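Local coordinates for beta-galactosidase/beta-glucuronidase (Faecalibacterium prausnitzii L2-6, PDB 6MVF), which binds flavin mononucleotide and probably hydrolyses beta-linked glucuronides or galactosides as a family 2 glycoside hydrolase, at residues 432-435 with 436-439; 407-410 with 411-415; 443-447 with 448-452; 531-535 with 536-540; 518-521 with 522-526. All coordinates share one frame; numbering follows the deposited sequence.

Contact 1: residues 432-435 with 436-439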
# COMPACT_ATOMS: atom_id res chain seq x y z
N ALA A 432 -8.02 -38.77 19.23
CA ALA A 432 -7.16 -38.42 20.37
C ALA A 432 -7.72 -39.08 21.63
O ALA A 432 -8.84 -38.76 22.06
CB ALA A 432 -7.04 -36.91 20.54
N HIS A 433 -6.95 -40.00 22.21
CA HIS A 433 -7.38 -40.73 23.40
C HIS A 433 -6.98 -39.99 24.68
O HIS A 433 -5.89 -39.40 24.76
CB HIS A 433 -6.78 -42.13 23.42
CG HIS A 433 -7.19 -43.00 22.28
ND1 HIS A 433 -8.50 -43.36 22.06
CD2 HIS A 433 -6.46 -43.61 21.32
CE1 HIS A 433 -8.57 -44.14 20.99
NE2 HIS A 433 -7.34 -44.31 20.52
N VAL A 434 -7.85 -40.06 25.70
CA VAL A 434 -7.45 -39.64 27.04
C VAL A 434 -6.38 -40.59 27.58
O VAL A 434 -6.24 -41.74 27.15
CB VAL A 434 -8.67 -39.55 27.97
CG1 VAL A 434 -9.21 -40.94 28.32
CG2 VAL A 434 -8.34 -38.75 29.25
N SER A 435 -5.60 -40.08 28.54
CA SER A 435 -4.39 -40.78 28.97
C SER A 435 -4.69 -42.19 29.47
O SER A 435 -3.94 -43.13 29.18
CB SER A 435 -3.70 -39.97 30.07
OG SER A 435 -2.42 -40.49 30.33
N HIS A 436 -5.79 -42.37 30.21
CA HIS A 436 -6.08 -43.64 30.85
C HIS A 436 -6.86 -44.60 29.96
O HIS A 436 -7.33 -45.63 30.46
CB HIS A 436 -6.83 -43.41 32.17
CG HIS A 436 -8.17 -42.75 32.03
ND1 HIS A 436 -8.36 -41.39 32.21
CD2 HIS A 436 -9.40 -43.27 31.76
CE1 HIS A 436 -9.64 -41.11 32.05
NE2 HIS A 436 -10.30 -42.22 31.78
N THR A 437 -7.00 -44.28 28.68
CA THR A 437 -7.72 -45.14 27.75
C THR A 437 -7.10 -46.53 27.72
O THR A 437 -5.88 -46.65 27.51
CB THR A 437 -7.71 -44.54 26.34
OG1 THR A 437 -8.48 -43.33 26.32
CG2 THR A 437 -8.30 -45.53 25.32
N PRO A 438 -7.88 -47.59 27.94
CA PRO A 438 -7.31 -48.95 27.90
C PRO A 438 -6.59 -49.19 26.58
O PRO A 438 -7.09 -48.85 25.51
CB PRO A 438 -8.55 -49.86 28.04
CG PRO A 438 -9.64 -48.99 28.58
CD PRO A 438 -9.34 -47.58 28.15
N THR A 439 -5.38 -49.76 26.66
CA THR A 439 -4.57 -49.97 25.45
C THR A 439 -5.10 -51.08 24.55
O THR A 439 -4.54 -51.29 23.47
CB THR A 439 -3.10 -50.24 25.82
OG1 THR A 439 -3.02 -51.26 26.83
CG2 THR A 439 -2.42 -48.96 26.32
O HOH W 1 -10.29 -41.33 25.26
O HOH W 2 -3.68 -45.82 28.57
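The imidazole of His436 carries Val434 CG1 over one face: the methyl stands 3.9 Å from the ring centroid and 13° off the ring normal, the geometry of a CH-pi contact. The second methyl is less central, Val434 CG2 lying 3.9 Å from His436 CE1. The other flat group, the ring of His433, is approached obliquely by Thr437 CG2, which comes to 3.9 Å from His433 ND1. His436 can lie against the valine because its CG sits between its own backbone N and carbonyl carbon (chi1 62°), turning the ring back toward the preceding residues.

These side chains ride on a type I beta turn from Val434 to Thr437. The closing bond, Thr437 N to Val434 O, measures 3.1 Å with a nearly straight N-H approach of 161°. Thr437 OG1 donates to the same Val434 O at 2.9 Å, and both donors come from one face of the carbonyl plane, so threonine grips this oxygen twice. The hydroxyl also accepts a proton from water 1, 2.9 Å from Thr437 OG1, and that water in turn takes the N-H of Val434. Water 2 bridges Ser435 O and Thr437 O.

The turn begins where strand 428-433 of the TIM barrel ends. There the backbone of His433 pairs with Ser451 and Asn453 of strand 450-453, while Ala432 pairs with Ser397 of strand 391-398 and with Glu399. The His433 side chain reaches strand 450-453 at Glu450, and Ser435 OG bonds to His454, the residue just beyond that strand.

Contact 2: residues 407-410 with 411-415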
# COMPACT_ATOMS: atom_id res chain seq x y z
N GLN A 407 -21.92 -48.46 24.64
CA GLN A 407 -22.16 -48.95 23.29
C GLN A 407 -22.57 -47.81 22.36
O GLN A 407 -22.11 -47.73 21.22
CB GLN A 407 -23.23 -50.05 23.33
CG GLN A 407 -23.65 -50.59 21.97
CD GLN A 407 -22.49 -51.15 21.20
OE1 GLN A 407 -22.36 -50.93 20.00
NE2 GLN A 407 -21.62 -51.88 21.88
N GLU A 408 -23.45 -46.91 22.83
CA GLU A 408 -23.91 -45.80 21.99
C GLU A 408 -22.74 -44.95 21.51
O GLU A 408 -22.69 -44.56 20.34
CB GLU A 408 -24.91 -44.95 22.77
CG GLU A 408 -26.17 -44.56 22.02
CD GLU A 408 -27.08 -43.61 22.83
OE1 GLU A 408 -27.32 -42.47 22.38
OE2 GLU A 408 -27.53 -44.01 23.93
N LEU A 409 -21.78 -44.67 22.41
CA LEU A 409 -20.60 -43.87 22.07
C LEU A 409 -19.76 -44.56 21.01
O LEU A 409 -19.19 -43.90 20.12
CB LEU A 409 -19.77 -43.61 23.33
CG LEU A 409 -18.34 -43.04 23.31
CD1 LEU A 409 -17.92 -42.72 24.73
CD2 LEU A 409 -17.26 -43.95 22.69
N VAL A 410 -19.59 -45.88 21.12
CA VAL A 410 -18.75 -46.60 20.17
C VAL A 410 -19.38 -46.59 18.78
O VAL A 410 -18.69 -46.42 17.77
CB VAL A 410 -18.49 -48.04 20.68
CG1 VAL A 410 -17.77 -48.85 19.62
CG2 VAL A 410 -17.69 -48.03 21.98
N ASP A 411 -20.70 -46.78 18.71
CA ASP A 411 -21.38 -46.80 17.42
C ASP A 411 -21.26 -45.47 16.72
O ASP A 411 -21.16 -45.40 15.49
CB ASP A 411 -22.86 -47.16 17.59
CG ASP A 411 -23.06 -48.59 18.04
OD1 ASP A 411 -22.09 -49.37 17.94
OD2 ASP A 411 -24.18 -48.92 18.49
N THR A 412 -21.27 -44.38 17.49
CA THR A 412 -21.11 -43.07 16.90
C THR A 412 -19.73 -42.93 16.27
O THR A 412 -19.59 -42.32 15.21
CB THR A 412 -21.37 -41.99 17.97
OG1 THR A 412 -22.72 -42.12 18.44
CG2 THR A 412 -21.17 -40.59 17.40
N HIS A 413 -18.71 -43.54 16.88
CA HIS A 413 -17.38 -43.47 16.28
C HIS A 413 -17.31 -44.27 14.99
O HIS A 413 -16.59 -43.88 14.07
CB HIS A 413 -16.32 -43.90 17.28
CG HIS A 413 -15.98 -42.85 18.30
ND1 HIS A 413 -16.88 -42.41 19.25
CD2 HIS A 413 -14.85 -42.13 18.50
CE1 HIS A 413 -16.32 -41.47 19.99
NE2 HIS A 413 -15.08 -41.28 19.56
N HIS A 414 -18.05 -45.37 14.88
CA HIS A 414 -18.10 -46.07 13.60
C HIS A 414 -18.90 -45.27 12.57
O HIS A 414 -18.52 -45.22 11.40
CB HIS A 414 -18.68 -47.47 13.78
CG HIS A 414 -17.80 -48.39 14.58
ND1 HIS A 414 -18.23 -49.02 15.73
CD2 HIS A 414 -16.52 -48.79 14.39
CE1 HIS A 414 -17.25 -49.76 16.22
NE2 HIS A 414 -16.20 -49.63 15.43
N ASP A 415 -20.01 -44.65 12.99
CA ASP A 415 -20.76 -43.76 12.09
C ASP A 415 -19.87 -42.65 11.55
O ASP A 415 -19.91 -42.34 10.35
CB ASP A 415 -21.97 -43.16 12.82
CG ASP A 415 -23.01 -44.22 13.23
OD1 ASP A 415 -23.05 -45.29 12.60
OD2 ASP A 415 -23.80 -43.99 14.18
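Asp411 N donates to Gln407 O and His414 N to Val410 O, at 3.0 and 3.1 Å, and with backbone torsions near -63° and -40° these bonds identify two successive pieces of one alpha helix. Between them the bond from Thr412 N to Glu408 O is of similar length, whereas His413 N makes weak bonds to Leu409 O and Val410 O.

Two side chains return to helix carbonyls four residues earlier. Thr412 OG1 donates to Glu408 O at 3.1 Å; it reaches that oxygen from the face of the carbonyl plane opposite to Thr412 N, so hydroxyl and amide share one acceptor from its two sides. The ring of His413 likewise turns back one turn: His413 ND1 donates to Leu409 O at 2.9 Å, with the oxygen near the ring's edge, tilted 17° from its plane. Leu409 CD2 lies 3.8 Å from His413 CE1 and pads this end of the ring, while the other nitrogen, His413 NE2, is hydrogen-bonded to Ser397 OG on strand 391-398. One residue further along, Val410 and His414 lie side by side, pointing the same way, with Val410 CG1 3.6 Å from His414 CE1.

A phenylalanine in place of His413 would probably leave Leu409 O without its ring donor and Ser397 OG without its partner on the helix.

Helix 407-423 is the crossover of the beta-alpha-beta unit built with strands 391-398 and 428-433. With one nitrogen on the helix backbone and the other on a strand hydroxyl, His413 has its rotation fixed from both ends, so this imidazole is a polar link between helix 407-423 and strand 391-398.

Contact 3: residues 443-447 with 448-452; sequences MHRIT and DVESY
His444 and Glu450 form a His-carboxylate pair in the TIM barrel, joining the loop after strand 428-433 to the next strand, 450-453. His444 ND1 donates to Glu450 OE1 at 2.8 Å. The acceptor lies in the imidazole plane and offers its syn lone pair, and ring and carboxylate planes are only 26° apart, so the two groups meet almost flat.

The other oxygen holds the backbone: Arg445 N donates to Glu450 OE2 at 2.8 Å, the N-H pointing straight at it (179°) but from above the carboxylate plane. Water 4 gives a further proton to Glu450 OE2 and another to Thr447 O. From outside the loop, His433 NE2 also bonds to Glu450 OE1, so the buried carboxylate has several partners. A leucine in place of Glu450 would probably leave His444 ND1, His433 NE2 and the amide of Arg445 without their acceptor.

His444 NE2 is hydrogen-bonded to Pro438 O, a carbonyl; with ND1 already donating, both nitrogens are likely to be protonated, and the nearby carboxylate would favour a cationic ring. Tyr452 OH lies at the imidazole edge near its plane and bonds to Thr437 O.

Just before strand 450-453, the first torsion of Thr447 (chi1 58°) points its hydroxyl forward along the chain, and Thr447 OG1 donates to Val449 O at 2.6 Å.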
# COMPACT_ATOMS: atom_id res chain seq x y z
N MET A 443 -12.04 -48.86 21.38
CA MET A 443 -11.68 -47.53 20.90
C MET A 443 -10.49 -47.54 19.94
O MET A 443 -10.24 -46.53 19.27
CB MET A 443 -11.38 -46.58 22.08
CG MET A 443 -12.60 -46.24 22.94
SD MET A 443 -14.09 -45.83 21.99
CE MET A 443 -13.67 -44.19 21.38
N HIS A 444 -9.78 -48.65 19.81
CA HIS A 444 -8.68 -48.74 18.87
C HIS A 444 -9.11 -49.40 17.56
O HIS A 444 -10.15 -50.06 17.47
CB HIS A 444 -7.52 -49.50 19.49
CG HIS A 444 -7.14 -48.97 20.83
ND1 HIS A 444 -6.51 -47.75 21.00
CD2 HIS A 444 -7.31 -49.47 22.08
CE1 HIS A 444 -6.29 -47.54 22.28
NE2 HIS A 444 -6.77 -48.57 22.96
N ARG A 445 -8.30 -49.17 16.52
CA ARG A 445 -8.51 -49.74 15.20
C ARG A 445 -9.80 -49.28 14.53
O ARG A 445 -10.23 -49.86 13.53
CB ARG A 445 -8.44 -51.28 15.25
CG ARG A 445 -7.23 -51.73 16.05
CD ARG A 445 -6.88 -53.19 15.99
NE ARG A 445 -5.48 -53.33 16.42
CZ ARG A 445 -5.08 -53.26 17.69
NH1 ARG A 445 -5.99 -53.08 18.64
NH2 ARG A 445 -3.80 -53.37 18.02
N ILE A 446 -10.44 -48.23 15.06
CA ILE A 446 -11.56 -47.62 14.35
C ILE A 446 -11.06 -46.71 13.23
O ILE A 446 -11.53 -46.78 12.09
CB ILE A 446 -12.47 -46.84 15.32
CG1 ILE A 446 -13.16 -47.76 16.32
CG2 ILE A 446 -13.50 -46.03 14.54
CD1 ILE A 446 -14.12 -47.03 17.24
N THR A 447 -10.10 -45.84 13.55
CA THR A 447 -9.57 -44.85 12.62
C THR A 447 -8.24 -45.33 12.04
O THR A 447 -7.62 -46.28 12.53
CB THR A 447 -9.42 -43.49 13.32
OG1 THR A 447 -8.55 -43.61 14.46
CG2 THR A 447 -10.79 -42.95 13.78
N ASP A 448 -7.82 -44.67 10.95
CA ASP A 448 -6.60 -45.08 10.23
C ASP A 448 -5.34 -44.91 11.07
O ASP A 448 -4.38 -45.67 10.92
CB ASP A 448 -6.45 -44.27 8.92
CG ASP A 448 -7.67 -44.38 8.00
OD1 ASP A 448 -8.24 -45.49 7.86
OD2 ASP A 448 -8.06 -43.35 7.40
N VAL A 449 -5.31 -43.89 11.93
CA VAL A 449 -4.19 -43.64 12.82
C VAL A 449 -4.79 -43.20 14.16
O VAL A 449 -6.00 -43.02 14.28
CB VAL A 449 -3.20 -42.58 12.26
CG1 VAL A 449 -2.60 -43.04 10.93
CG2 VAL A 449 -3.89 -41.22 12.08
N GLU A 450 -3.92 -43.07 15.17
CA GLU A 450 -4.38 -42.95 16.55
C GLU A 450 -3.34 -42.19 17.36
O GLU A 450 -2.14 -42.30 17.11
CB GLU A 450 -4.62 -44.32 17.21
CG GLU A 450 -5.74 -45.15 16.61
CD GLU A 450 -6.09 -46.39 17.46
OE1 GLU A 450 -6.36 -46.24 18.68
OE2 GLU A 450 -6.10 -47.51 16.90
N SER A 451 -3.82 -41.44 18.35
CA SER A 451 -2.91 -40.71 19.20
C SER A 451 -3.42 -40.69 20.64
O SER A 451 -4.62 -40.80 20.90
CB SER A 451 -2.69 -39.27 18.70
OG SER A 451 -1.85 -39.24 17.56
N TYR A 452 -2.48 -40.52 21.56
CA TYR A 452 -2.79 -40.41 22.98
C TYR A 452 -2.43 -39.02 23.51
O TYR A 452 -1.48 -38.39 23.05
CB TYR A 452 -2.05 -41.47 23.79
CG TYR A 452 -2.79 -42.77 23.97
CD1 TYR A 452 -2.73 -43.76 23.01
CD2 TYR A 452 -3.51 -43.03 25.13
CE1 TYR A 452 -3.38 -44.98 23.19
CE2 TYR A 452 -4.17 -44.24 25.32
CZ TYR A 452 -4.10 -45.22 24.34
OH TYR A 452 -4.75 -46.43 24.51
O HOH W 3 -9.26 -47.50 9.59
O HOH W 4 -5.85 -47.45 14.04

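Contact 4: residues 531-535 with 536-540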
# COMPACT_ATOMS: atom_id res chain seq x y z
N HIS A 531 2.34 -33.50 18.96
CA HIS A 531 1.78 -32.16 19.02
C HIS A 531 1.89 -31.63 20.44
O HIS A 531 1.20 -32.11 21.34
CB HIS A 531 0.32 -32.15 18.57
CG HIS A 531 0.12 -32.49 17.13
ND1 HIS A 531 -0.26 -33.75 16.71
CD2 HIS A 531 0.26 -31.74 16.01
CE1 HIS A 531 -0.36 -33.76 15.40
NE2 HIS A 531 -0.05 -32.55 14.95
N VAL A 532 2.75 -30.63 20.64
CA VAL A 532 2.81 -29.93 21.93
C VAL A 532 1.46 -29.35 22.27
O VAL A 532 0.87 -28.59 21.48
CB VAL A 532 3.87 -28.82 21.89
CG1 VAL A 532 3.76 -27.95 23.16
CG2 VAL A 532 5.24 -29.41 21.70
N TRP A 533 0.95 -29.68 23.44
CA TRP A 533 -0.13 -28.91 24.03
C TRP A 533 0.54 -27.89 24.94
O TRP A 533 1.17 -28.26 25.93
CB TRP A 533 -1.09 -29.82 24.79
CG TRP A 533 -2.39 -29.14 25.16
CD1 TRP A 533 -2.73 -28.62 26.38
CD2 TRP A 533 -3.50 -28.89 24.30
NE1 TRP A 533 -4.00 -28.09 26.33
CE2 TRP A 533 -4.48 -28.23 25.06
CE3 TRP A 533 -3.76 -29.19 22.96
CZ2 TRP A 533 -5.70 -27.85 24.52
CZ3 TRP A 533 -4.97 -28.81 22.44
CH2 TRP A 533 -5.94 -28.15 23.22
N ASN A 534 0.48 -26.61 24.57
CA ASN A 534 -0.17 -26.06 23.38
C ASN A 534 0.82 -24.98 22.87
O ASN A 534 1.78 -24.66 23.57
CB ASN A 534 -1.57 -25.50 23.76
CG ASN A 534 -2.36 -24.94 22.58
OD1 ASN A 534 -2.07 -23.85 22.09
ND2 ASN A 534 -3.38 -25.67 22.15
N MET A 535 0.62 -24.44 21.66
CA MET A 535 1.54 -23.41 21.16
C MET A 535 1.48 -22.16 22.03
O MET A 535 2.52 -21.57 22.35
CB MET A 535 1.20 -23.03 19.71
CG MET A 535 2.16 -22.02 19.11
SD MET A 535 3.88 -22.59 18.92
CE MET A 535 4.70 -21.07 18.46
N PHE A 536 0.27 -21.74 22.38
CA PHE A 536 0.04 -20.53 23.15
C PHE A 536 -0.78 -20.88 24.37
O PHE A 536 -1.67 -21.74 24.30
CB PHE A 536 -0.74 -19.48 22.34
CG PHE A 536 -0.16 -19.20 21.00
CD1 PHE A 536 0.99 -18.43 20.87
CD2 PHE A 536 -0.77 -19.70 19.86
CE1 PHE A 536 1.53 -18.17 19.61
CE2 PHE A 536 -0.23 -19.45 18.59
CZ PHE A 536 0.92 -18.69 18.46
N ASP A 537 -0.47 -20.23 25.51
CA ASP A 537 -1.44 -20.10 26.58
C ASP A 537 -2.80 -19.75 25.97
O ASP A 537 -2.89 -19.02 24.97
CB ASP A 537 -1.01 -19.02 27.57
CG ASP A 537 0.45 -19.19 28.09
OD1 ASP A 537 0.94 -20.32 28.27
OD2 ASP A 537 1.10 -18.15 28.35
N PHE A 538 -3.88 -20.27 26.55
CA PHE A 538 -5.21 -19.98 26.02
C PHE A 538 -6.18 -19.84 27.18
O PHE A 538 -5.86 -20.22 28.32
CB PHE A 538 -5.66 -21.05 24.99
CG PHE A 538 -5.72 -22.47 25.55
CD1 PHE A 538 -4.60 -23.27 25.55
CD2 PHE A 538 -6.90 -22.98 26.05
CE1 PHE A 538 -4.65 -24.56 26.04
CE2 PHE A 538 -6.95 -24.27 26.53
CZ PHE A 538 -5.83 -25.06 26.53
N GLY A 539 -7.38 -19.32 26.91
CA GLY A 539 -8.33 -18.99 27.96
C GLY A 539 -9.21 -20.15 28.40
O GLY A 539 -9.84 -20.83 27.57
N CYS A 540 -9.23 -20.42 29.70
CA CYS A 540 -10.21 -21.35 30.28
C CYS A 540 -10.74 -20.76 31.58
O CYS A 540 -10.05 -20.78 32.60
CB CYS A 540 -9.64 -22.74 30.53
SG CYS A 540 -11.00 -23.95 30.89
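Trp533 and Phe538 meet with their rings nearly perpendicular, the planes 82° apart and the centroid of the indole six-membered ring 5.4 Å from that of the phenyl. The approach is oblique: Phe538 CZ comes to 3.4 Å from Trp533 CZ2 and also lies beside Trp533 NE1. With chi1 near +60° (59°), the Phe538 ring folds back over its own backbone toward the residues before it. Asn534 CB touches the same ring, 3.9 Å from Phe538 CE1, while the amide of Asn534 is swung so that ND2 stands over one face of the Trp533 indole, toward its rim.

The other end of that amide makes an Asx turn: Phe536 N donates to Asn534 OD1 at 3.2 Å, in the carbonyl plane and on a lone pair. This fixes the bend just after the cis peptide between Trp533 and Asn534, a non-proline cis bond following barrel strand 529-532 and probably the one known after this tryptophan in related clan GH-A barrels.

Met535 and Phe536, next to each other in the bend, make a separate contact. Met535 CG sits over one face of the Phe536 ring, 3.6 Å from its centroid in a CH-pi contact, and Met535 SD follows above the same face at 5.1 Å, a more distant Met-aromatic contact.

Strand 529-532, which leads into the bend, lies between strands 292-300 and 482-487 in the barrel. Met535 packs on helix 314-327, and Phe536 forms a cation-pi contact with Arg561. Beyond the bend, Asp537 forms a salt bridge with Lys565 and the chain enters strand 538-540, which pairs antiparallel with strand 551-552.

Contact 5: residues 518-521 with 522-526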
# COMPACT_ATOMS: atom_id res chain seq x y z
N ALA A 518 11.32 -33.47 23.30
CA ALA A 518 11.92 -33.17 22.01
C ALA A 518 12.84 -34.29 21.57
O ALA A 518 12.80 -34.74 20.42
CB ALA A 518 12.69 -31.85 22.08
N GLN A 519 13.68 -34.76 22.50
CA GLN A 519 14.62 -35.83 22.20
C GLN A 519 13.91 -37.19 22.11
O GLN A 519 14.29 -38.03 21.30
CB GLN A 519 15.72 -35.84 23.26
CG GLN A 519 16.81 -36.87 23.00
CD GLN A 519 17.53 -36.57 21.71
OE1 GLN A 519 17.95 -35.43 21.49
NE2 GLN A 519 17.65 -37.57 20.83
N ALA A 520 12.87 -37.40 22.93
CA ALA A 520 12.10 -38.64 22.86
C ALA A 520 11.48 -38.84 21.48
O ALA A 520 11.53 -39.95 20.93
CB ALA A 520 11.00 -38.65 23.93
N PHE A 521 10.90 -37.79 20.90
CA PHE A 521 10.26 -37.95 19.59
C PHE A 521 11.27 -37.97 18.46
O PHE A 521 11.05 -38.65 17.47
CB PHE A 521 9.21 -36.87 19.36
CG PHE A 521 8.04 -37.00 20.28
CD1 PHE A 521 7.29 -38.17 20.29
CD2 PHE A 521 7.71 -35.99 21.17
CE1 PHE A 521 6.21 -38.32 21.15
CE2 PHE A 521 6.63 -36.12 22.03
CZ PHE A 521 5.88 -37.29 22.03
N GLU A 522 12.39 -37.27 18.60
CA GLU A 522 13.46 -37.45 17.64
C GLU A 522 14.05 -38.86 17.68
O GLU A 522 14.55 -39.35 16.66
CB GLU A 522 14.56 -36.41 17.87
CG GLU A 522 15.70 -36.54 16.89
CD GLU A 522 16.78 -35.53 17.13
OE1 GLU A 522 17.72 -35.85 17.88
OE2 GLU A 522 16.67 -34.41 16.57
N ASP A 523 14.00 -39.53 18.83
CA ASP A 523 14.50 -40.89 18.89
C ASP A 523 13.56 -41.90 18.24
O ASP A 523 13.98 -43.03 18.00
CB ASP A 523 14.74 -41.32 20.34
CG ASP A 523 16.02 -40.75 20.92
OD1 ASP A 523 16.96 -40.42 20.15
OD2 ASP A 523 16.11 -40.67 22.17
N ARG A 524 12.32 -41.51 17.95
CA ARG A 524 11.28 -42.45 17.50
C ARG A 524 10.57 -41.92 16.26
O ARG A 524 9.47 -41.35 16.35
CB ARG A 524 10.28 -42.70 18.62
CG ARG A 524 10.91 -43.20 19.90
CD ARG A 524 9.93 -43.13 21.06
NE ARG A 524 10.47 -43.82 22.22
CZ ARG A 524 11.44 -43.34 22.98
NH1 ARG A 524 11.97 -42.14 22.72
NH2 ARG A 524 11.89 -44.05 24.01
N PRO A 525 11.15 -42.11 15.08
CA PRO A 525 10.48 -41.63 13.86
C PRO A 525 9.19 -42.35 13.55
O PRO A 525 8.37 -41.80 12.81
CB PRO A 525 11.52 -41.87 12.76
CG PRO A 525 12.52 -42.79 13.35
CD PRO A 525 12.52 -42.57 14.82
N TRP A 526 8.96 -43.54 14.12
CA TRP A 526 7.71 -44.27 13.94
C TRP A 526 6.53 -43.62 14.67
O TRP A 526 5.39 -44.06 14.48
CB TRP A 526 7.90 -45.73 14.38
CG TRP A 526 8.55 -45.86 15.74
CD1 TRP A 526 9.88 -46.00 16.01
CD2 TRP A 526 7.89 -45.84 17.02
NE1 TRP A 526 10.09 -46.06 17.37
CE2 TRP A 526 8.88 -45.98 18.01
CE3 TRP A 526 6.55 -45.72 17.41
CZ2 TRP A 526 8.59 -46.00 19.38
CZ3 TRP A 526 6.26 -45.74 18.78
CH2 TRP A 526 7.27 -45.88 19.74
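Arg524 runs back along the end of the helix and lays its aliphatic part beside one carbonyl, Ala520 O. Arg524 CG comes to 3.5 Å from Ala520 O, with CB and CD slightly farther away. Arg524 CB also lies over one face of the Trp526 indole, toward its rim. The chain is extended from CG to NE, and a turn at the last torsion (chi4 75°) sets NH1 against the carbonyl: Arg524 NH1 donates to Ala520 O at 2.9 Å with the oxygen in the guanidinium plane. Arg524 NE is turned to Asp471 of helix 466-476 in a salt bridge, so one planar group links two helices.

A further side-chain bond crosses the same turn. Gln519 NE2 donates to Asp523 OD1 at 3.0 Å, coming from above the carboxylate plane, and makes a weak bond to Glu522 OE1. The polar ends are tied outward too: Gln519 OE1 bonds to Tyr574 and Glu522 OE1 to His622.

Behind these, the backbone changes pitch. Glu522 N reaches Ala518 O, four residues back, at 3.1 Å. Asp523 N still bonds Gln519 O, four back, at 2.9 Å, with a weak second bond to Ala520 O. The change falls at Arg524 N, which takes Phe521 O, three back, at 3.2 Å. Such tightening, with a positive side chain on one of the last carbonyls, is typical of a helix C-terminus: here helix 507-522 of the TIM barrel, just before strand 529-532.

How the contacts relate
All five contacts belong to the TIM barrel. Contacts 1 and 3, their centres about 10 Å apart, touch through probable hydrogen bonds and through packing, with His433 CE1 3.4 Å from Met443 O. Contact 2 packs on contact 3 through Leu409 CD2 and Met443 SD, 3.8 Å apart, so the three form a continuous group. Contacts 4 and 5 stand apart from it, and from each other by about 6 Å between nearest atoms, although helix 507-522 precedes strand 529-532 in the chain, joined by a short loop. None of the five includes an FMN-pocket residue; contact 2 shares helix 407-423 with pocket residue Leu423 at that helix's other end.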